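Local coordinates for FdhC (Acinetobacter nosocomialis, PDB 5KTC), which is a sugar N-acyltransferase of the GNAT superfamily, held here with its products, coenzyme A and a thymidine diphosphate-linked 3-hydroxybutanoylamino sugar, at residues A[23-28]-A[42-47]; A[89-94]-A[127-132]. One frame throughout, in Å; residues are numbered along the deposited sequence.

Interaction 1: A[23-28]-A[42-47]; sequences FICTLR and GDIKSQ. With FUH ([[(2~{R},3~{S},5~{R})-5-[5-methyl-2,4-bis(oxidanylidene)pyrimidin-1-yl]-3-oxidanyl-oxolan-2-yl]methoxy-oxidanyl-phosphoryl] [(2~{R},3~{R},4~{S},5~{R},6~{R})-6-methyl-3,5-bis(oxidanyl)-4-[[(3~{R})-3-oxidanylbutanoyl]amino]oxan-2-yl] hydrogen phosphate), chain C.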
loop_
_atom_site.group_PDB
_atom_site.type_symbol
_atom_site.label_atom_id
_atom_site.label_comp_id
_atom_site.label_asym_id
_atom_site.label_seq_id
_atom_site.Cartn_x
_atom_site.Cartn_y
_atom_site.Cartn_z
ATOM N N PHE A 23 -17.418 1.551 0.910
ATOM C CA PHE A 23 -16.516 0.749 0.112
ATOM C C PHE A 23 -15.530 -0.056 1.000
ATOM O O PHE A 23 -15.246 -1.220 0.731
ATOM C CB PHE A 23 -15.715 1.661 -0.811
ATOM C CG PHE A 23 -14.653 0.910 -1.574
ATOM C CD1 PHE A 23 -15.033 -0.041 -2.510
ATOM C CD2 PHE A 23 -13.315 1.035 -1.241
ATOM C CE1 PHE A 23 -14.092 -0.783 -3.171
ATOM C CE2 PHE A 23 -12.377 0.265 -1.864
ATOM C CZ PHE A 23 -12.750 -0.618 -2.839
ATOM N N ILE A 24 -15.031 0.619 2.021
ATOM C CA ILE A 24 -14.079 0.051 2.964
ATOM C C ILE A 24 -14.735 -1.060 3.775
ATOM O O ILE A 24 -14.156 -2.145 3.853
ATOM C CB ILE A 24 -13.397 1.084 3.842
ATOM C CG1 ILE A 24 -12.495 1.980 2.982
ATOM C CG2 ILE A 24 -12.465 0.378 4.814
ATOM C CD1 ILE A 24 -11.841 3.124 3.708
ATOM N N CYS A 25 -15.912 -0.798 4.360
ATOM C CA CYS A 25 -16.612 -1.853 5.120
ATOM C C CYS A 25 -16.779 -3.091 4.265
ATOM O O CYS A 25 -16.481 -4.196 4.688
ATOM C CB CYS A 25 -18.015 -1.413 5.570
ATOM S SG CYS A 25 -17.944 -0.333 6.974
ATOM N N THR A 26 -17.246 -2.902 3.039
ATOM C CA THR A 26 -17.498 -4.012 2.159
ATOM C C THR A 26 -16.265 -4.779 1.815
ATOM O O THR A 26 -16.288 -5.980 1.838
ATOM C CB THR A 26 -18.244 -3.543 0.909
ATOM O OG1 THR A 26 -19.517 -3.031 1.314
ATOM C CG2 THR A 26 -18.458 -4.682 -0.072
ATOM N N LEU A 27 -15.180 -4.073 1.508
ATOM C CA LEU A 27 -13.939 -4.716 1.155
ATOM C C LEU A 27 -13.405 -5.570 2.313
ATOM O O LEU A 27 -13.086 -6.736 2.114
ATOM C CB LEU A 27 -12.903 -3.652 0.789
ATOM C CG LEU A 27 -11.545 -4.063 0.273
ATOM C CD1 LEU A 27 -11.689 -4.681 -1.111
ATOM C CD2 LEU A 27 -10.639 -2.788 0.259
ATOM N N ARG A 28 -13.340 -4.945 3.501
ATOM C CA ARG A 28 -12.725 -5.555 4.697
ATOM C C ARG A 28 -13.550 -6.733 5.269
ATOM O O ARG A 28 -12.991 -7.615 5.928
ATOM C CB ARG A 28 -12.526 -4.492 5.737
ATOM C CG ARG A 28 -11.363 -3.541 5.401
ATOM C CD ARG A 28 -11.102 -2.597 6.563
ATOM N NE ARG A 28 -10.459 -3.332 7.662
ATOM C CZ ARG A 28 -9.149 -3.477 7.858
ATOM N NH1 ARG A 28 -8.234 -2.912 7.047
ATOM N NH2 ARG A 28 -8.731 -4.266 8.866
ATOM N N GLY A 42 -18.459 -3.924 10.165
ATOM C CA GLY A 42 -19.302 -3.915 8.987
ATOM C C GLY A 42 -20.339 -2.786 9.066
ATOM O O GLY A 42 -21.216 -2.692 8.203
ATOM N N ASP A 43 -20.259 -1.925 10.083
ATOM C CA ASP A 43 -21.208 -0.852 10.229
ATOM C C ASP A 43 -20.633 0.428 9.579
ATOM O O ASP A 43 -19.619 0.985 10.024
ATOM C CB ASP A 43 -21.555 -0.622 11.702
ATOM C CG ASP A 43 -22.380 0.606 11.901
ATOM O OD1 ASP A 43 -23.466 0.691 11.328
ATOM O OD2 ASP A 43 -21.914 1.526 12.575
ATOM N N ILE A 44 -21.321 0.908 8.563
ATOM C CA ILE A 44 -20.831 2.096 7.782
ATOM C C ILE A 44 -20.549 3.254 8.649
ATOM O O ILE A 44 -19.491 3.839 8.536
ATOM C CB ILE A 44 -21.802 2.484 6.662
ATOM C CG1 ILE A 44 -21.860 1.323 5.654
ATOM C CG2 ILE A 44 -21.386 3.797 5.992
ATOM C CD1 ILE A 44 -22.898 1.488 4.560
ATOM N N LYS A 45 -21.453 3.591 9.569
ATOM C CA LYS A 45 -21.195 4.753 10.466
ATOM C C LYS A 45 -19.990 4.588 11.372
ATOM O O LYS A 45 -19.263 5.556 11.673
ATOM C CB LYS A 45 -22.460 5.110 11.302
ATOM C CG LYS A 45 -23.451 5.911 10.496
ATOM C CD LYS A 45 -24.839 6.036 11.126
ATOM C CE LYS A 45 -25.681 7.016 10.301
ATOM N NZ LYS A 45 -27.157 6.814 10.425
ATOM N N SER A 46 -19.794 3.372 11.852
ATOM C CA SER A 46 -18.605 3.081 12.639
ATOM C C SER A 46 -17.357 3.254 11.808
ATOM O O SER A 46 -16.395 3.809 12.275
ATOM C CB SER A 46 -18.615 1.673 13.241
ATOM O OG SER A 46 -19.762 1.569 14.078
ATOM N N GLN A 47 -17.398 2.788 10.568
ATOM C CA GLN A 47 -16.227 2.968 9.703
ATOM C C GLN A 47 -15.998 4.471 9.379
ATOM O O GLN A 47 -14.866 4.912 9.360
ATOM C CB GLN A 47 -16.353 2.119 8.466
ATOM C CG GLN A 47 -15.227 2.243 7.449
ATOM C CD GLN A 47 -13.894 1.804 7.939
ATOM O OE1 GLN A 47 -13.765 0.778 8.565
ATOM N NE2 GLN A 47 -12.852 2.558 7.593
HETATM O O1 FUH C . -1.037 -5.192 4.931
HETATM C C1 FUH C . -0.067 -5.529 5.602
HETATM C C2 FUH C . 1.338 -5.431 5.107
HETATM C C3 FUH C . 1.421 -5.443 3.603
HETATM O O2 FUH C . 1.562 -6.793 3.091
HETATM C C4 FUH C . 2.638 -4.689 3.130
HETATM N N1 FUH C . -0.199 -5.999 6.906
HETATM C C5 FUH C . -1.467 -5.830 7.624
HETATM C C6 FUH C . -1.874 -7.122 8.356
HETATM O O3 FUH C . -0.843 -7.463 9.181
HETATM C C7 FUH C . -3.064 -6.954 9.273
HETATM C C8 FUH C . -3.312 -8.144 10.230
HETATM O O4 FUH C . -2.897 -5.793 10.104
HETATM C C9 FUH C . -1.329 -4.699 8.628
HETATM O O5 FUH C . -1.156 -3.428 7.986
HETATM C C10 FUH C . -2.572 -4.574 9.414
HETATM O O6 FUH C . -3.611 -4.236 8.509
HETATM P P1 FUH C . -5.014 -3.732 8.999
HETATM O O7 FUH C . -5.913 -4.843 9.396
HETATM O O8 FUH C . -5.566 -2.978 7.789
HETATM O O9 FUH C . -4.866 -2.556 10.060
HETATM P P2 FUH C . -4.632 -2.567 11.644
HETATM O O10 FUH C . -3.482 -1.660 11.917
HETATM O O11 FUH C . -4.396 -4.017 12.043
HETATM O O12 FUH C . -6.011 -1.966 12.096
HETATM C C11 FUH C . -6.121 -1.307 13.361
HETATM C C12 FUH C . -7.541 -1.457 13.844
HETATM C C13 FUH C . -8.097 -2.891 13.711
HETATM O O13 FUH C . -9.001 -3.218 14.781
HETATM C C14 FUH C . -8.943 -2.866 12.446
HETATM C C15 FUH C . -9.431 -1.438 12.449
HETATM O O14 FUH C . -8.407 -0.620 13.070
HETATM N N2 FUH C . -9.608 -0.795 11.129
HETATM C C16 FUH C . -8.543 -0.559 10.313
HETATM C C17 FUH C . -8.723 0.108 9.101
HETATM C C18 FUH C . -7.569 0.408 8.169
HETATM C C19 FUH C . -10.057 0.487 8.757
HETATM O O15 FUH C . -10.263 1.155 7.662
HETATM N N3 FUH C . -11.088 0.242 9.578
HETATM C C20 FUH C . -10.845 -0.347 10.754
HETATM O O16 FUH C . -11.869 -0.609 11.548
#

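Interaction 2: A[89-94]-A[127-132]; sequences PKSFCW and QSHFEV. With FUH ([[(2~{R},3~{S},5~{R})-5-[5-methyl-2,4-bis(oxidanylidene)pyrimidin-1-yl]-3-oxidanyl-oxolan-2-yl]methoxy-oxidanyl-phosphoryl] [(2~{R},3~{R},4~{S},5~{R},6~{R})-6-methyl-3,5-bis(oxidanyl)-4-[[(3~{R})-3-oxidanylbutanoyl]amino]oxan-2-yl] hydrogen phosphate), chain C.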
loop_
_atom_site.group_PDB
_atom_site.type_symbol
_atom_site.label_atom_id
_atom_site.label_comp_id
_atom_site.label_asym_id
_atom_site.label_seq_id
_atom_site.Cartn_x
_atom_site.Cartn_y
_atom_site.Cartn_z
ATOM N N PRO A 89 16.580 5.050 12.530
ATOM C CA PRO A 89 16.351 5.871 11.338
ATOM C C PRO A 89 14.834 6.237 11.137
ATOM O O PRO A 89 13.942 5.771 11.855
ATOM C CB PRO A 89 16.935 4.995 10.218
ATOM C CG PRO A 89 16.774 3.552 10.718
ATOM C CD PRO A 89 16.594 3.600 12.214
ATOM N N LYS A 90 14.581 7.121 10.186
ATOM C CA LYS A 90 13.250 7.597 9.978
ATOM C C LYS A 90 12.466 6.430 9.306
ATOM O O LYS A 90 12.869 5.973 8.243
ATOM C CB LYS A 90 13.312 8.833 9.122
ATOM C CG LYS A 90 12.162 9.772 9.373
ATOM C CD LYS A 90 12.549 11.171 8.903
ATOM C CE LYS A 90 11.342 12.068 8.879
ATOM N NZ LYS A 90 10.328 11.589 7.889
ATOM N N SER A 91 11.427 5.917 9.960
ATOM C CA SER A 91 10.745 4.709 9.462
ATOM C C SER A 91 9.254 4.872 9.382
ATOM O O SER A 91 8.623 5.623 10.187
ATOM C CB SER A 91 11.117 3.472 10.284
ATOM O OG SER A 91 10.543 3.572 11.552
ATOM N N PHE A 92 8.653 4.234 8.373
ATOM C CA PHE A 92 7.195 4.196 8.282
ATOM C C PHE A 92 6.773 2.753 8.159
ATOM O O PHE A 92 7.507 1.977 7.646
ATOM C CB PHE A 92 6.619 5.027 7.103
ATOM C CG PHE A 92 6.902 4.467 5.738
ATOM C CD1 PHE A 92 8.125 4.686 5.101
ATOM C CD2 PHE A 92 5.941 3.735 5.061
ATOM C CE1 PHE A 92 8.388 4.161 3.848
ATOM C CE2 PHE A 92 6.217 3.210 3.804
ATOM C CZ PHE A 92 7.425 3.450 3.189
ATOM N N CYS A 93 5.603 2.425 8.692
ATOM C CA CYS A 93 4.950 1.157 8.381
ATOM C C CYS A 93 3.967 1.312 7.190
ATOM O O CYS A 93 3.423 2.394 6.946
ATOM C CB CYS A 93 4.179 0.607 9.592
ATOM S SG CYS A 93 5.285 0.338 11.046
ATOM N N TRP A 94 3.705 0.211 6.504
ATOM C CA TRP A 94 2.615 0.188 5.555
ATOM C C TRP A 94 1.898 -1.155 5.598
ATOM O O TRP A 94 2.398 -2.166 6.133
ATOM C CB TRP A 94 3.047 0.546 4.132
ATOM C CG TRP A 94 3.770 -0.459 3.304
ATOM C CD1 TRP A 94 5.087 -0.784 3.358
ATOM C CD2 TRP A 94 3.211 -1.210 2.208
ATOM N NE1 TRP A 94 5.378 -1.715 2.368
ATOM C CE2 TRP A 94 4.254 -1.944 1.622
ATOM C CE3 TRP A 94 1.928 -1.300 1.652
ATOM C CZ2 TRP A 94 4.051 -2.786 0.504
ATOM C CZ3 TRP A 94 1.732 -2.120 0.516
ATOM C CH2 TRP A 94 2.783 -2.856 -0.029
ATOM N N GLN A 127 13.461 4.090 5.994
ATOM C CA GLN A 127 13.163 2.650 6.081
ATOM C C GLN A 127 11.663 2.408 6.130
ATOM O O GLN A 127 10.949 3.226 6.681
ATOM C CB GLN A 127 13.618 2.096 7.444
ATOM C CG GLN A 127 15.067 1.921 7.729
ATOM C CD GLN A 127 15.269 0.690 8.667
ATOM O OE1 GLN A 127 14.497 0.419 9.668
ATOM N NE2 GLN A 127 16.284 -0.096 8.315
ATOM N N SER A 128 11.231 1.221 5.669
ATOM C CA SER A 128 9.828 0.869 5.755
ATOM C C SER A 128 9.784 -0.408 6.564
ATOM O O SER A 128 10.643 -1.223 6.401
ATOM C CB SER A 128 9.223 0.644 4.392
ATOM O OG SER A 128 7.841 0.509 4.579
ATOM N N HIS A 129 8.819 -0.514 7.471
ATOM C CA HIS A 129 8.595 -1.757 8.230
ATOM C C HIS A 129 7.204 -2.267 7.914
ATOM O O HIS A 129 6.288 -1.501 7.775
ATOM C CB HIS A 129 8.673 -1.487 9.735
ATOM C CG HIS A 129 9.991 -0.950 10.202
ATOM N ND1 HIS A 129 10.179 -0.563 11.511
ATOM C CD2 HIS A 129 11.172 -0.688 9.560
ATOM C CE1 HIS A 129 11.426 -0.135 11.661
ATOM N NE2 HIS A 129 12.045 -0.193 10.502
ATOM N N PHE A 130 7.038 -3.598 7.830
ATOM C CA PHE A 130 5.691 -4.183 7.773
ATOM C C PHE A 130 5.746 -5.666 8.162
ATOM O O PHE A 130 6.815 -6.259 8.285
ATOM C CB PHE A 130 5.068 -4.038 6.360
ATOM C CG PHE A 130 5.923 -4.597 5.278
ATOM C CD1 PHE A 130 6.892 -3.814 4.683
ATOM C CD2 PHE A 130 5.807 -5.953 4.873
ATOM C CE1 PHE A 130 7.703 -4.341 3.670
ATOM C CE2 PHE A 130 6.618 -6.482 3.871
ATOM C CZ PHE A 130 7.558 -5.668 3.269
ATOM N N GLU A 131 4.566 -6.262 8.324
ATOM C CA GLU A 131 4.463 -7.676 8.647
ATOM C C GLU A 131 3.411 -8.375 7.791
ATOM O O GLU A 131 2.523 -7.721 7.255
ATOM C CB GLU A 131 4.121 -7.851 10.117
ATOM C CG GLU A 131 2.830 -7.280 10.611
ATOM C CD GLU A 131 2.895 -5.928 11.257
ATOM O OE1 GLU A 131 1.902 -5.194 11.205
ATOM O OE2 GLU A 131 3.922 -5.581 11.840
ATOM N N VAL A 132 3.530 -9.701 7.681
ATOM C CA VAL A 132 2.665 -10.524 6.859
ATOM C C VAL A 132 2.390 -11.795 7.647
ATOM O O VAL A 132 3.325 -12.394 8.198
ATOM C CB VAL A 132 3.370 -10.909 5.579
ATOM C CG1 VAL A 132 2.515 -11.779 4.685
ATOM C CG2 VAL A 132 3.858 -9.660 4.827
HETATM O O1 FUH C . -1.037 -5.192 4.931
HETATM C C1 FUH C . -0.067 -5.529 5.602
HETATM C C2 FUH C . 1.338 -5.431 5.107
HETATM C C3 FUH C . 1.421 -5.443 3.603
HETATM O O2 FUH C . 1.562 -6.793 3.091
HETATM C C4 FUH C . 2.638 -4.689 3.130
HETATM N N1 FUH C . -0.199 -5.999 6.906
HETATM C C5 FUH C . -1.467 -5.830 7.624
HETATM C C6 FUH C . -1.874 -7.122 8.356
HETATM O O3 FUH C . -0.843 -7.463 9.181
HETATM C C7 FUH C . -3.064 -6.954 9.273
HETATM C C8 FUH C . -3.312 -8.144 10.230
HETATM O O4 FUH C . -2.897 -5.793 10.104
HETATM C C9 FUH C . -1.329 -4.699 8.628
HETATM O O5 FUH C . -1.156 -3.428 7.986
HETATM C C10 FUH C . -2.572 -4.574 9.414
HETATM O O6 FUH C . -3.611 -4.236 8.509
HETATM P P1 FUH C . -5.014 -3.732 8.999
HETATM O O7 FUH C . -5.913 -4.843 9.396
HETATM O O8 FUH C . -5.566 -2.978 7.789
HETATM O O9 FUH C . -4.866 -2.556 10.060
HETATM P P2 FUH C . -4.632 -2.567 11.644
HETATM O O10 FUH C . -3.482 -1.660 11.917
HETATM O O11 FUH C . -4.396 -4.017 12.043
HETATM O O12 FUH C . -6.011 -1.966 12.096
HETATM C C11 FUH C . -6.121 -1.307 13.361
HETATM C C12 FUH C . -7.541 -1.457 13.844
HETATM C C13 FUH C . -8.097 -2.891 13.711
HETATM O O13 FUH C . -9.001 -3.218 14.781
HETATM C C14 FUH C . -8.943 -2.866 12.446
HETATM C C15 FUH C . -9.431 -1.438 12.449
HETATM O O14 FUH C . -8.407 -0.620 13.070
HETATM N N2 FUH C . -9.608 -0.795 11.129
HETATM C C16 FUH C . -8.543 -0.559 10.313
HETATM C C17 FUH C . -8.723 0.108 9.101
HETATM C C18 FUH C . -7.569 0.408 8.169
HETATM C C19 FUH C . -10.057 0.487 8.757
HETATM O O15 FUH C . -10.263 1.155 7.662
HETATM N N3 FUH C . -11.088 0.242 9.578
HETATM C C20 FUH C . -10.845 -0.347 10.754
HETATM O O16 FUH C . -11.869 -0.609 11.548
HETATM O O HOH W 1 2.316 -4.265 8.342
#

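Interaction 1: A[23-28]-A[42-47]
The thymine end of the nucleotide-sugar pocket in this GNAT fold is lined by Ile24, on helix 21-28, and Gln47, in the first turn of helix 44-59, with Cys25 packed behind Gln47. The Gln47 amide reads the Watson-Crick side of the base with two bonds: OE1 accepts from FUH N3 at 2.9 Å in a nearly straight bond (170°), while NE2 donates to FUH O15 at 2.9 Å. Gln47 carries CG anti to the backbone N, and a bend at chi2 (64°) turns CD toward the base. Ile24 lies across this side chain at about a right angle, its CG2 3.6 Å from Gln47 NE2, so an apolar branch backs the amide that grips the ligand. Lower on the same side chain the packing is tight, with Cys25 SG 3.3 Å from Gln47 CB; the sulfur also lies beside the carbonyl of Asp43 and the loop at Gly42. Asp43 is the N-cap of helix 44-59. Its OD2 takes the backbone N-H of Ser46 from above the carboxylate plane and meets Ser46 OG at 2.6 Å through the anti lone pair, two donors on one oxygen. The last residue of helix 21-28, Arg28, extends to the diphosphate, NE being held by Ser40 OG and NH2 also by Ser38 O. Its terminal nitrogens clasp the P1 phosphate, which carries the acylated dideoxy sugar, NH1 donating to FUH O8 at 2.8 Å and NH2 to FUH O7 at 2.9 Å. P1 therefore lies in the guanidinium plane at its edge, while the base carbon C17 sits over one face, 3.6 Å above the plane.

Interaction 2: A[89-94]-A[127-132]
Phe92 lays its ring over Ser128, whose CB makes a CH-pi contact 3.9 Å from the Phe92 ring centroid and 27° off its normal. The pair joins parallel strands 91-99 and 127-133, the two strands of a beta-alpha-beta unit connected through helix 107-122 in the GNAT sheet; over residues 91-94 and 127-132 their directions differ by 34°. On the other face of the sheet Ser91 CB covers the His129 imidazole, whose NE2 donates to Gln127 OE1 at 2.7 Å with the acceptor in the ring plane. Backbone bonding is firm as far as His129 N to Phe92 O (2.8 Å), then weakens to Trp94 N to His129 O (3.3 Å). Beyond that, a water takes the place of the next direct bond, donating to Trp94 O and accepting from Glu131 N, consistent with the splay between the corresponding strands of GNAT enzymes. Trp94 and Phe130 run side by side, the five-membered ring of Trp94 oblique to the Phe130 ring with planes at 61°, and Phe130 CD1 lies 3.5 Å from Trp94 NE1, which is hydrogen-bonded to Tyr116 OH. Together they receive the end of the transferred acyl group: the methyl carbon C4 of FUH is centred over the Trp94 face, 3.5 Å from CE2. The amide formed by the transfer is held from strand 127-133, where FUH N1 donates to the backbone O of Glu131 at 3.2 Å.

How the interactions relate
Interaction 1 closes along the chain before interaction 2 opens, and the two do not touch: their centres are 26 Å apart and their nearest atoms about 10 Å. Interaction 1 pairs helices 21-28 and 44-59; interaction 2 lies within the central sheet, where strand 91-99 is neighbour to strand 75-86 on one side and strand 127-133 on the other. Both fall in the GNAT domain and are bridged by FUH, the first meeting its base and a phosphate, the second its acyl amide and terminal methyl. Strand 127-133 also touches coenzyme A through Glu131 and Val132, placing interaction 2 where the two products come together.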